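E2A dna-binding protein (Human adenovirus 5, PDB 2WB0) binds single-stranded DNA and, by forming multimers, unwinds the template without ATP during the elongation phase of adenovirus strand-displacement replication, and also speeds initiation. Local coordinates at residues A[89-101]-A[321-333]. Sequence-based numbering, arbitrary orientation.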
loop_
_atom_site.group_PDB
_atom_site.type_symbol
_atom_site.label_atom_id
_atom_site.label_comp_id
_atom_site.label_asym_id
_atom_site.label_seq_id
_atom_site.Cartn_x
_atom_site.Cartn_y
_atom_site.Cartn_z
ATOM N N HIS A 89 -18.303 7.755 -1.645
ATOM C CA HIS A 89 -17.219 7.689 -2.685
ATOM C C HIS A 89 -15.865 8.303 -2.293
ATOM O O HIS A 89 -14.944 8.431 -3.143
ATOM C CB HIS A 89 -17.666 8.242 -4.050
ATOM C CG HIS A 89 -19.046 7.823 -4.424
ATOM N ND1 HIS A 89 -19.338 6.539 -4.833
ATOM C CD2 HIS A 89 -20.230 8.483 -4.372
ATOM C CE1 HIS A 89 -20.637 6.441 -5.070
ATOM N NE2 HIS A 89 -21.206 7.605 -4.788
ATOM N N HIS A 90 -15.755 8.703 -1.027
ATOM C CA HIS A 90 -14.480 9.156 -0.466
ATOM C C HIS A 90 -14.087 8.300 0.766
ATOM O O HIS A 90 -13.998 8.799 1.874
ATOM C CB HIS A 90 -14.529 10.640 -0.077
ATOM C CG HIS A 90 -14.806 11.537 -1.257
ATOM N ND1 HIS A 90 -13.806 12.109 -2.019
ATOM C CD2 HIS A 90 -15.985 11.919 -1.817
ATOM C CE1 HIS A 90 -14.362 12.825 -2.994
ATOM N NE2 HIS A 90 -15.686 12.704 -2.904
ATOM N N GLU A 91 -13.754 7.046 0.540
ATOM C CA GLU A 91 -13.354 6.209 1.692
ATOM C C GLU A 91 -12.026 6.821 2.152
ATOM O O GLU A 91 -11.193 7.059 1.339
ATOM C CB GLU A 91 -13.247 4.746 1.296
ATOM C CG GLU A 91 -13.003 3.784 2.465
ATOM C CD GLU A 91 -11.503 3.821 2.863
ATOM O OE1 GLU A 91 -10.644 3.989 1.939
ATOM O OE2 GLU A 91 -11.195 3.705 4.043
ATOM N N PRO A 92 -11.863 7.143 3.446
ATOM C CA PRO A 92 -10.705 7.983 3.898
ATOM C C PRO A 92 -9.354 7.260 3.924
ATOM O O PRO A 92 -8.325 7.909 3.672
ATOM C CB PRO A 92 -11.058 8.373 5.355
ATOM C CG PRO A 92 -12.026 7.235 5.784
ATOM C CD PRO A 92 -12.807 6.854 4.531
ATOM N N THR A 93 -9.325 5.966 4.251
ATOM C CA THR A 93 -7.955 5.329 4.389
ATOM C C THR A 93 -7.221 5.214 3.074
ATOM O O THR A 93 -5.986 5.280 3.047
ATOM C CB THR A 93 -7.970 3.943 5.085
ATOM O OG1 THR A 93 -8.622 2.976 4.273
ATOM C CG2 THR A 93 -8.691 4.025 6.566
ATOM N N GLY A 94 -7.975 4.983 2.000
ATOM C CA GLY A 94 -7.403 4.734 0.665
ATOM C C GLY A 94 -6.740 3.373 0.616
ATOM O O GLY A 94 -5.806 3.176 -0.167
ATOM N N CYS A 95 -7.167 2.451 1.493
ATOM C CA CYS A 95 -6.559 1.140 1.632
ATOM C C CYS A 95 -7.670 0.086 1.619
ATOM O O CYS A 95 -8.880 0.447 1.623
ATOM C CB CYS A 95 -5.834 0.992 2.983
ATOM S SG CYS A 95 -4.429 2.008 3.260
ATOM N N ALA A 96 -7.265 -1.193 1.565
ATOM C CA ALA A 96 -8.152 -2.388 1.637
ATOM C C ALA A 96 -7.370 -3.531 2.317
ATOM O O ALA A 96 -6.164 -3.436 2.527
ATOM C CB ALA A 96 -8.729 -2.847 0.228
ATOM N N LEU A 97 -8.099 -4.559 2.729
ATOM C CA LEU A 97 -7.563 -5.716 3.335
ATOM C C LEU A 97 -7.700 -6.795 2.287
ATOM O O LEU A 97 -8.863 -7.168 1.952
ATOM C CB LEU A 97 -8.476 -6.105 4.479
ATOM C CG LEU A 97 -8.163 -5.442 5.815
ATOM C CD1 LEU A 97 -7.129 -4.229 5.992
ATOM C CD2 LEU A 97 -9.307 -5.476 6.837
ATOM N N TRP A 98 -6.536 -7.345 1.843
ATOM C CA TRP A 98 -6.538 -8.367 0.826
ATOM C C TRP A 98 -6.216 -9.727 1.472
ATOM O O TRP A 98 -5.177 -9.882 2.075
ATOM C CB TRP A 98 -5.553 -8.005 -0.284
ATOM C CG TRP A 98 -5.263 -9.125 -1.278
ATOM C CD1 TRP A 98 -6.148 -10.055 -1.812
ATOM C CD2 TRP A 98 -4.010 -9.339 -1.927
ATOM N NE1 TRP A 98 -5.481 -10.867 -2.709
ATOM C CE2 TRP A 98 -4.171 -10.443 -2.807
ATOM C CE3 TRP A 98 -2.747 -8.725 -1.804
ATOM C CZ2 TRP A 98 -3.098 -11.002 -3.510
ATOM C CZ3 TRP A 98 -1.662 -9.256 -2.541
ATOM C CH2 TRP A 98 -1.866 -10.381 -3.400
ATOM N N LEU A 99 -7.130 -10.703 1.344
ATOM C CA LEU A 99 -6.913 -12.039 1.903
ATOM C C LEU A 99 -6.069 -12.703 0.870
ATOM O O LEU A 99 -6.605 -13.286 -0.094
ATOM C CB LEU A 99 -8.257 -12.800 2.050
ATOM C CG LEU A 99 -8.115 -14.273 2.545
ATOM C CD1 LEU A 99 -7.497 -14.274 3.906
ATOM C CD2 LEU A 99 -9.556 -14.902 2.615
ATOM N N HIS A 100 -4.747 -12.615 1.022
ATOM C CA HIS A 100 -3.878 -12.828 -0.140
ATOM C C HIS A 100 -3.618 -14.286 -0.467
ATOM O O HIS A 100 -3.411 -14.600 -1.620
ATOM C CB HIS A 100 -2.512 -12.126 0.068
ATOM C CG HIS A 100 -1.880 -12.405 1.397
ATOM N ND1 HIS A 100 -1.032 -13.487 1.636
ATOM C CD2 HIS A 100 -1.986 -11.735 2.564
ATOM C CE1 HIS A 100 -0.664 -13.446 2.908
ATOM N NE2 HIS A 100 -1.224 -12.386 3.490
ATOM N N ARG A 101 -3.538 -15.156 0.551
ATOM C CA ARG A 101 -3.229 -16.588 0.398
ATOM C C ARG A 101 -1.919 -16.832 -0.301
ATOM O O ARG A 101 -1.746 -17.824 -1.038
ATOM C CB ARG A 101 -4.386 -17.331 -0.317
ATOM C CG ARG A 101 -5.651 -17.282 0.504
ATOM C CD ARG A 101 -6.752 -18.190 0.018
ATOM N NE ARG A 101 -7.976 -17.724 0.672
ATOM C CZ ARG A 101 -9.209 -18.190 0.446
ATOM N NH1 ARG A 101 -9.415 -19.175 -0.424
ATOM N NH2 ARG A 101 -10.249 -17.680 1.105
ATOM N N LEU A 321 -11.733 4.268 21.069
ATOM C CA LEU A 321 -11.299 4.277 19.665
ATOM C C LEU A 321 -12.577 3.916 18.903
ATOM O O LEU A 321 -13.148 2.907 19.172
ATOM C CB LEU A 321 -10.292 3.134 19.437
ATOM C CG LEU A 321 -9.147 3.063 18.422
ATOM C CD1 LEU A 321 -9.094 1.737 17.636
ATOM C CD2 LEU A 321 -8.862 4.321 17.598
ATOM N N PRO A 322 -13.044 4.750 17.970
ATOM C CA PRO A 322 -14.236 4.351 17.197
ATOM C C PRO A 322 -13.963 3.076 16.369
ATOM O O PRO A 322 -12.765 2.747 16.077
ATOM C CB PRO A 322 -14.435 5.526 16.211
ATOM C CG PRO A 322 -13.630 6.598 16.704
ATOM C CD PRO A 322 -12.568 6.092 17.605
ATOM N N ARG A 323 -15.032 2.373 16.029
ATOM C CA ARG A 323 -14.990 1.372 14.982
ATOM C C ARG A 323 -14.464 2.022 13.684
ATOM O O ARG A 323 -14.871 3.150 13.313
ATOM C CB ARG A 323 -16.382 0.858 14.760
ATOM C CG ARG A 323 -16.518 -0.332 13.842
ATOM C CD ARG A 323 -17.879 -0.921 14.025
ATOM N NE ARG A 323 -18.312 -1.479 12.759
ATOM C CZ ARG A 323 -17.907 -2.662 12.296
ATOM N NH1 ARG A 323 -17.075 -3.447 13.019
ATOM N NH2 ARG A 323 -18.345 -3.076 11.120
ATOM N N MET A 324 -13.553 1.338 12.984
ATOM C CA MET A 324 -13.023 1.928 11.715
ATOM C C MET A 324 -12.724 0.732 10.880
ATOM O O MET A 324 -11.910 -0.112 11.274
ATOM C CB MET A 324 -11.755 2.782 11.993
ATOM C CG MET A 324 -11.281 3.734 10.819
ATOM S SD MET A 324 -10.579 2.773 9.470
ATOM C CE MET A 324 -8.976 2.435 10.151
ATOM N N VAL A 325 -13.437 0.573 9.778
ATOM C CA VAL A 325 -13.306 -0.599 8.932
ATOM C C VAL A 325 -12.527 -0.221 7.670
ATOM O O VAL A 325 -12.993 0.609 6.875
ATOM C CB VAL A 325 -14.724 -1.097 8.455
ATOM C CG1 VAL A 325 -14.639 -2.306 7.469
ATOM C CG2 VAL A 325 -15.643 -1.372 9.684
ATOM N N VAL A 326 -11.344 -0.823 7.466
ATOM C CA VAL A 326 -10.699 -0.765 6.143
ATOM C C VAL A 326 -11.399 -1.796 5.287
ATOM O O VAL A 326 -11.439 -2.968 5.691
ATOM C CB VAL A 326 -9.240 -1.160 6.274
ATOM C CG1 VAL A 326 -8.585 -1.092 4.896
ATOM C CG2 VAL A 326 -8.570 -0.203 7.257
ATOM N N PRO A 327 -11.935 -1.414 4.117
ATOM C CA PRO A 327 -12.769 -2.305 3.301
ATOM C C PRO A 327 -12.014 -3.561 2.869
ATOM O O PRO A 327 -10.823 -3.483 2.482
ATOM C CB PRO A 327 -13.048 -1.497 2.042
ATOM C CG PRO A 327 -12.644 -0.165 2.302
ATOM C CD PRO A 327 -11.871 -0.050 3.548
ATOM N N GLU A 328 -12.706 -4.692 2.906
ATOM C CA GLU A 328 -12.101 -5.924 2.451
ATOM C C GLU A 328 -11.947 -5.789 0.959
ATOM O O GLU A 328 -12.841 -5.297 0.300
ATOM C CB GLU A 328 -12.991 -7.126 2.793
ATOM C CG GLU A 328 -12.424 -7.986 3.873
ATOM C CD GLU A 328 -11.964 -9.362 3.331
ATOM O OE1 GLU A 328 -10.871 -9.361 2.535
ATOM O OE2 GLU A 328 -12.561 -10.409 3.648
ATOM N N PHE A 329 -10.798 -6.191 0.409
ATOM C CA PHE A 329 -10.603 -6.101 -1.018
ATOM C C PHE A 329 -11.416 -7.161 -1.743
ATOM O O PHE A 329 -11.461 -8.334 -1.342
ATOM C CB PHE A 329 -9.125 -6.336 -1.390
ATOM C CG PHE A 329 -8.860 -6.207 -2.863
ATOM C CD1 PHE A 329 -8.833 -4.948 -3.449
ATOM C CD2 PHE A 329 -8.632 -7.330 -3.671
ATOM C CE1 PHE A 329 -8.590 -4.802 -4.803
ATOM C CE2 PHE A 329 -8.406 -7.202 -5.002
ATOM C CZ PHE A 329 -8.315 -5.903 -5.588
ATOM N N LYS A 330 -12.047 -6.745 -2.812
ATOM C CA LYS A 330 -12.790 -7.665 -3.721
ATOM C C LYS A 330 -12.370 -7.336 -5.124
ATOM O O LYS A 330 -12.369 -6.145 -5.477
ATOM C CB LYS A 330 -14.314 -7.345 -3.621
ATOM C CG LYS A 330 -14.894 -7.518 -2.211
ATOM C CD LYS A 330 -16.176 -6.587 -1.960
ATOM C CE LYS A 330 -17.485 -7.383 -1.864
ATOM N NZ LYS A 330 -18.605 -6.595 -1.208
ATOM N N TRP A 331 -12.080 -8.345 -5.958
ATOM C CA TRP A 331 -11.638 -8.039 -7.318
ATOM C C TRP A 331 -12.823 -7.427 -8.063
ATOM O O TRP A 331 -13.945 -7.909 -7.907
ATOM C CB TRP A 331 -11.154 -9.306 -8.089
ATOM C CG TRP A 331 -10.859 -8.895 -9.500
ATOM C CD1 TRP A 331 -11.585 -9.152 -10.645
ATOM C CD2 TRP A 331 -9.767 -8.054 -9.890
ATOM N NE1 TRP A 331 -11.005 -8.486 -11.720
ATOM C CE2 TRP A 331 -9.884 -7.816 -11.266
ATOM C CE3 TRP A 331 -8.717 -7.436 -9.173
ATOM C CZ2 TRP A 331 -8.979 -7.010 -11.955
ATOM C CZ3 TRP A 331 -7.785 -6.624 -9.898
ATOM C CH2 TRP A 331 -7.961 -6.423 -11.256
ATOM N N SER A 332 -12.598 -6.387 -8.849
ATOM C CA SER A 332 -13.631 -5.900 -9.732
ATOM C C SER A 332 -12.955 -5.194 -10.866
ATOM O O SER A 332 -11.751 -4.945 -10.813
ATOM C CB SER A 332 -14.596 -4.954 -8.994
ATOM O OG SER A 332 -14.024 -3.700 -8.775
ATOM N N THR A 333 -13.715 -4.828 -11.881
ATOM C CA THR A 333 -13.114 -4.348 -13.090
ATOM C C THR A 333 -12.548 -2.964 -12.900
ATOM O O THR A 333 -11.657 -2.592 -13.654
ATOM C CB THR A 333 -14.091 -4.420 -14.308
ATOM O OG1 THR A 333 -15.182 -3.575 -14.031
ATOM C CG2 THR A 333 -14.618 -5.779 -14.461
HETATM O O HOH W 1 -13.024 3.247 5.946
HETATM O O HOH W 2 -9.545 -10.151 -0.191
#
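L97 pairs with the extended segment 321-333 through both its backbone polar atoms: its N donates to P327 O (2.9 Å), and its O accepts from F329 N at 2.7 Å in a straight bond that arrives from above the carbonyl plane. This single parallel beta bridge, L97 with E328, joins 321-333 to strand 95-99. Packing is tight on the buried side. V326, with CG1 anti to the backbone N (chi1 -180°), pushes that methyl to 3.5 Å from A96 CA and against C95 CB, while L97's side chain runs crosswise to V326's, bringing L97 CD1 to 3.6 Å from V326 CG1. Further along, F329 runs alongside W98 in the same direction; the phenyl turns its edge toward the indole's five-membered ring in an offset edge-to-face pair, planes at 69°, with A96 CB at the phenyl edge. W98's side chain is about 8 Å from the zinc ion of the C111 site. At the other end, T93 CG2 meets M324 SD tip to tip, and E91 and P327 approach from opposite directions, E91 OE2 3.8 Å from P327 CD. E91 OE2 takes bonds from T93 N and T93 OG1, and a water links it to V325 O. The exposed side is looser: E328's chain bends at chi2, leaving OE1 3.0 Å from L97 O without a bond, and a second water joins E328 OE1 to L99 N and F329 O. Strand 216-220 pairs antiparallel with the other edge of 95-99, and M324 touches Y78 of helix 64-83 and L307 of helix 300-315.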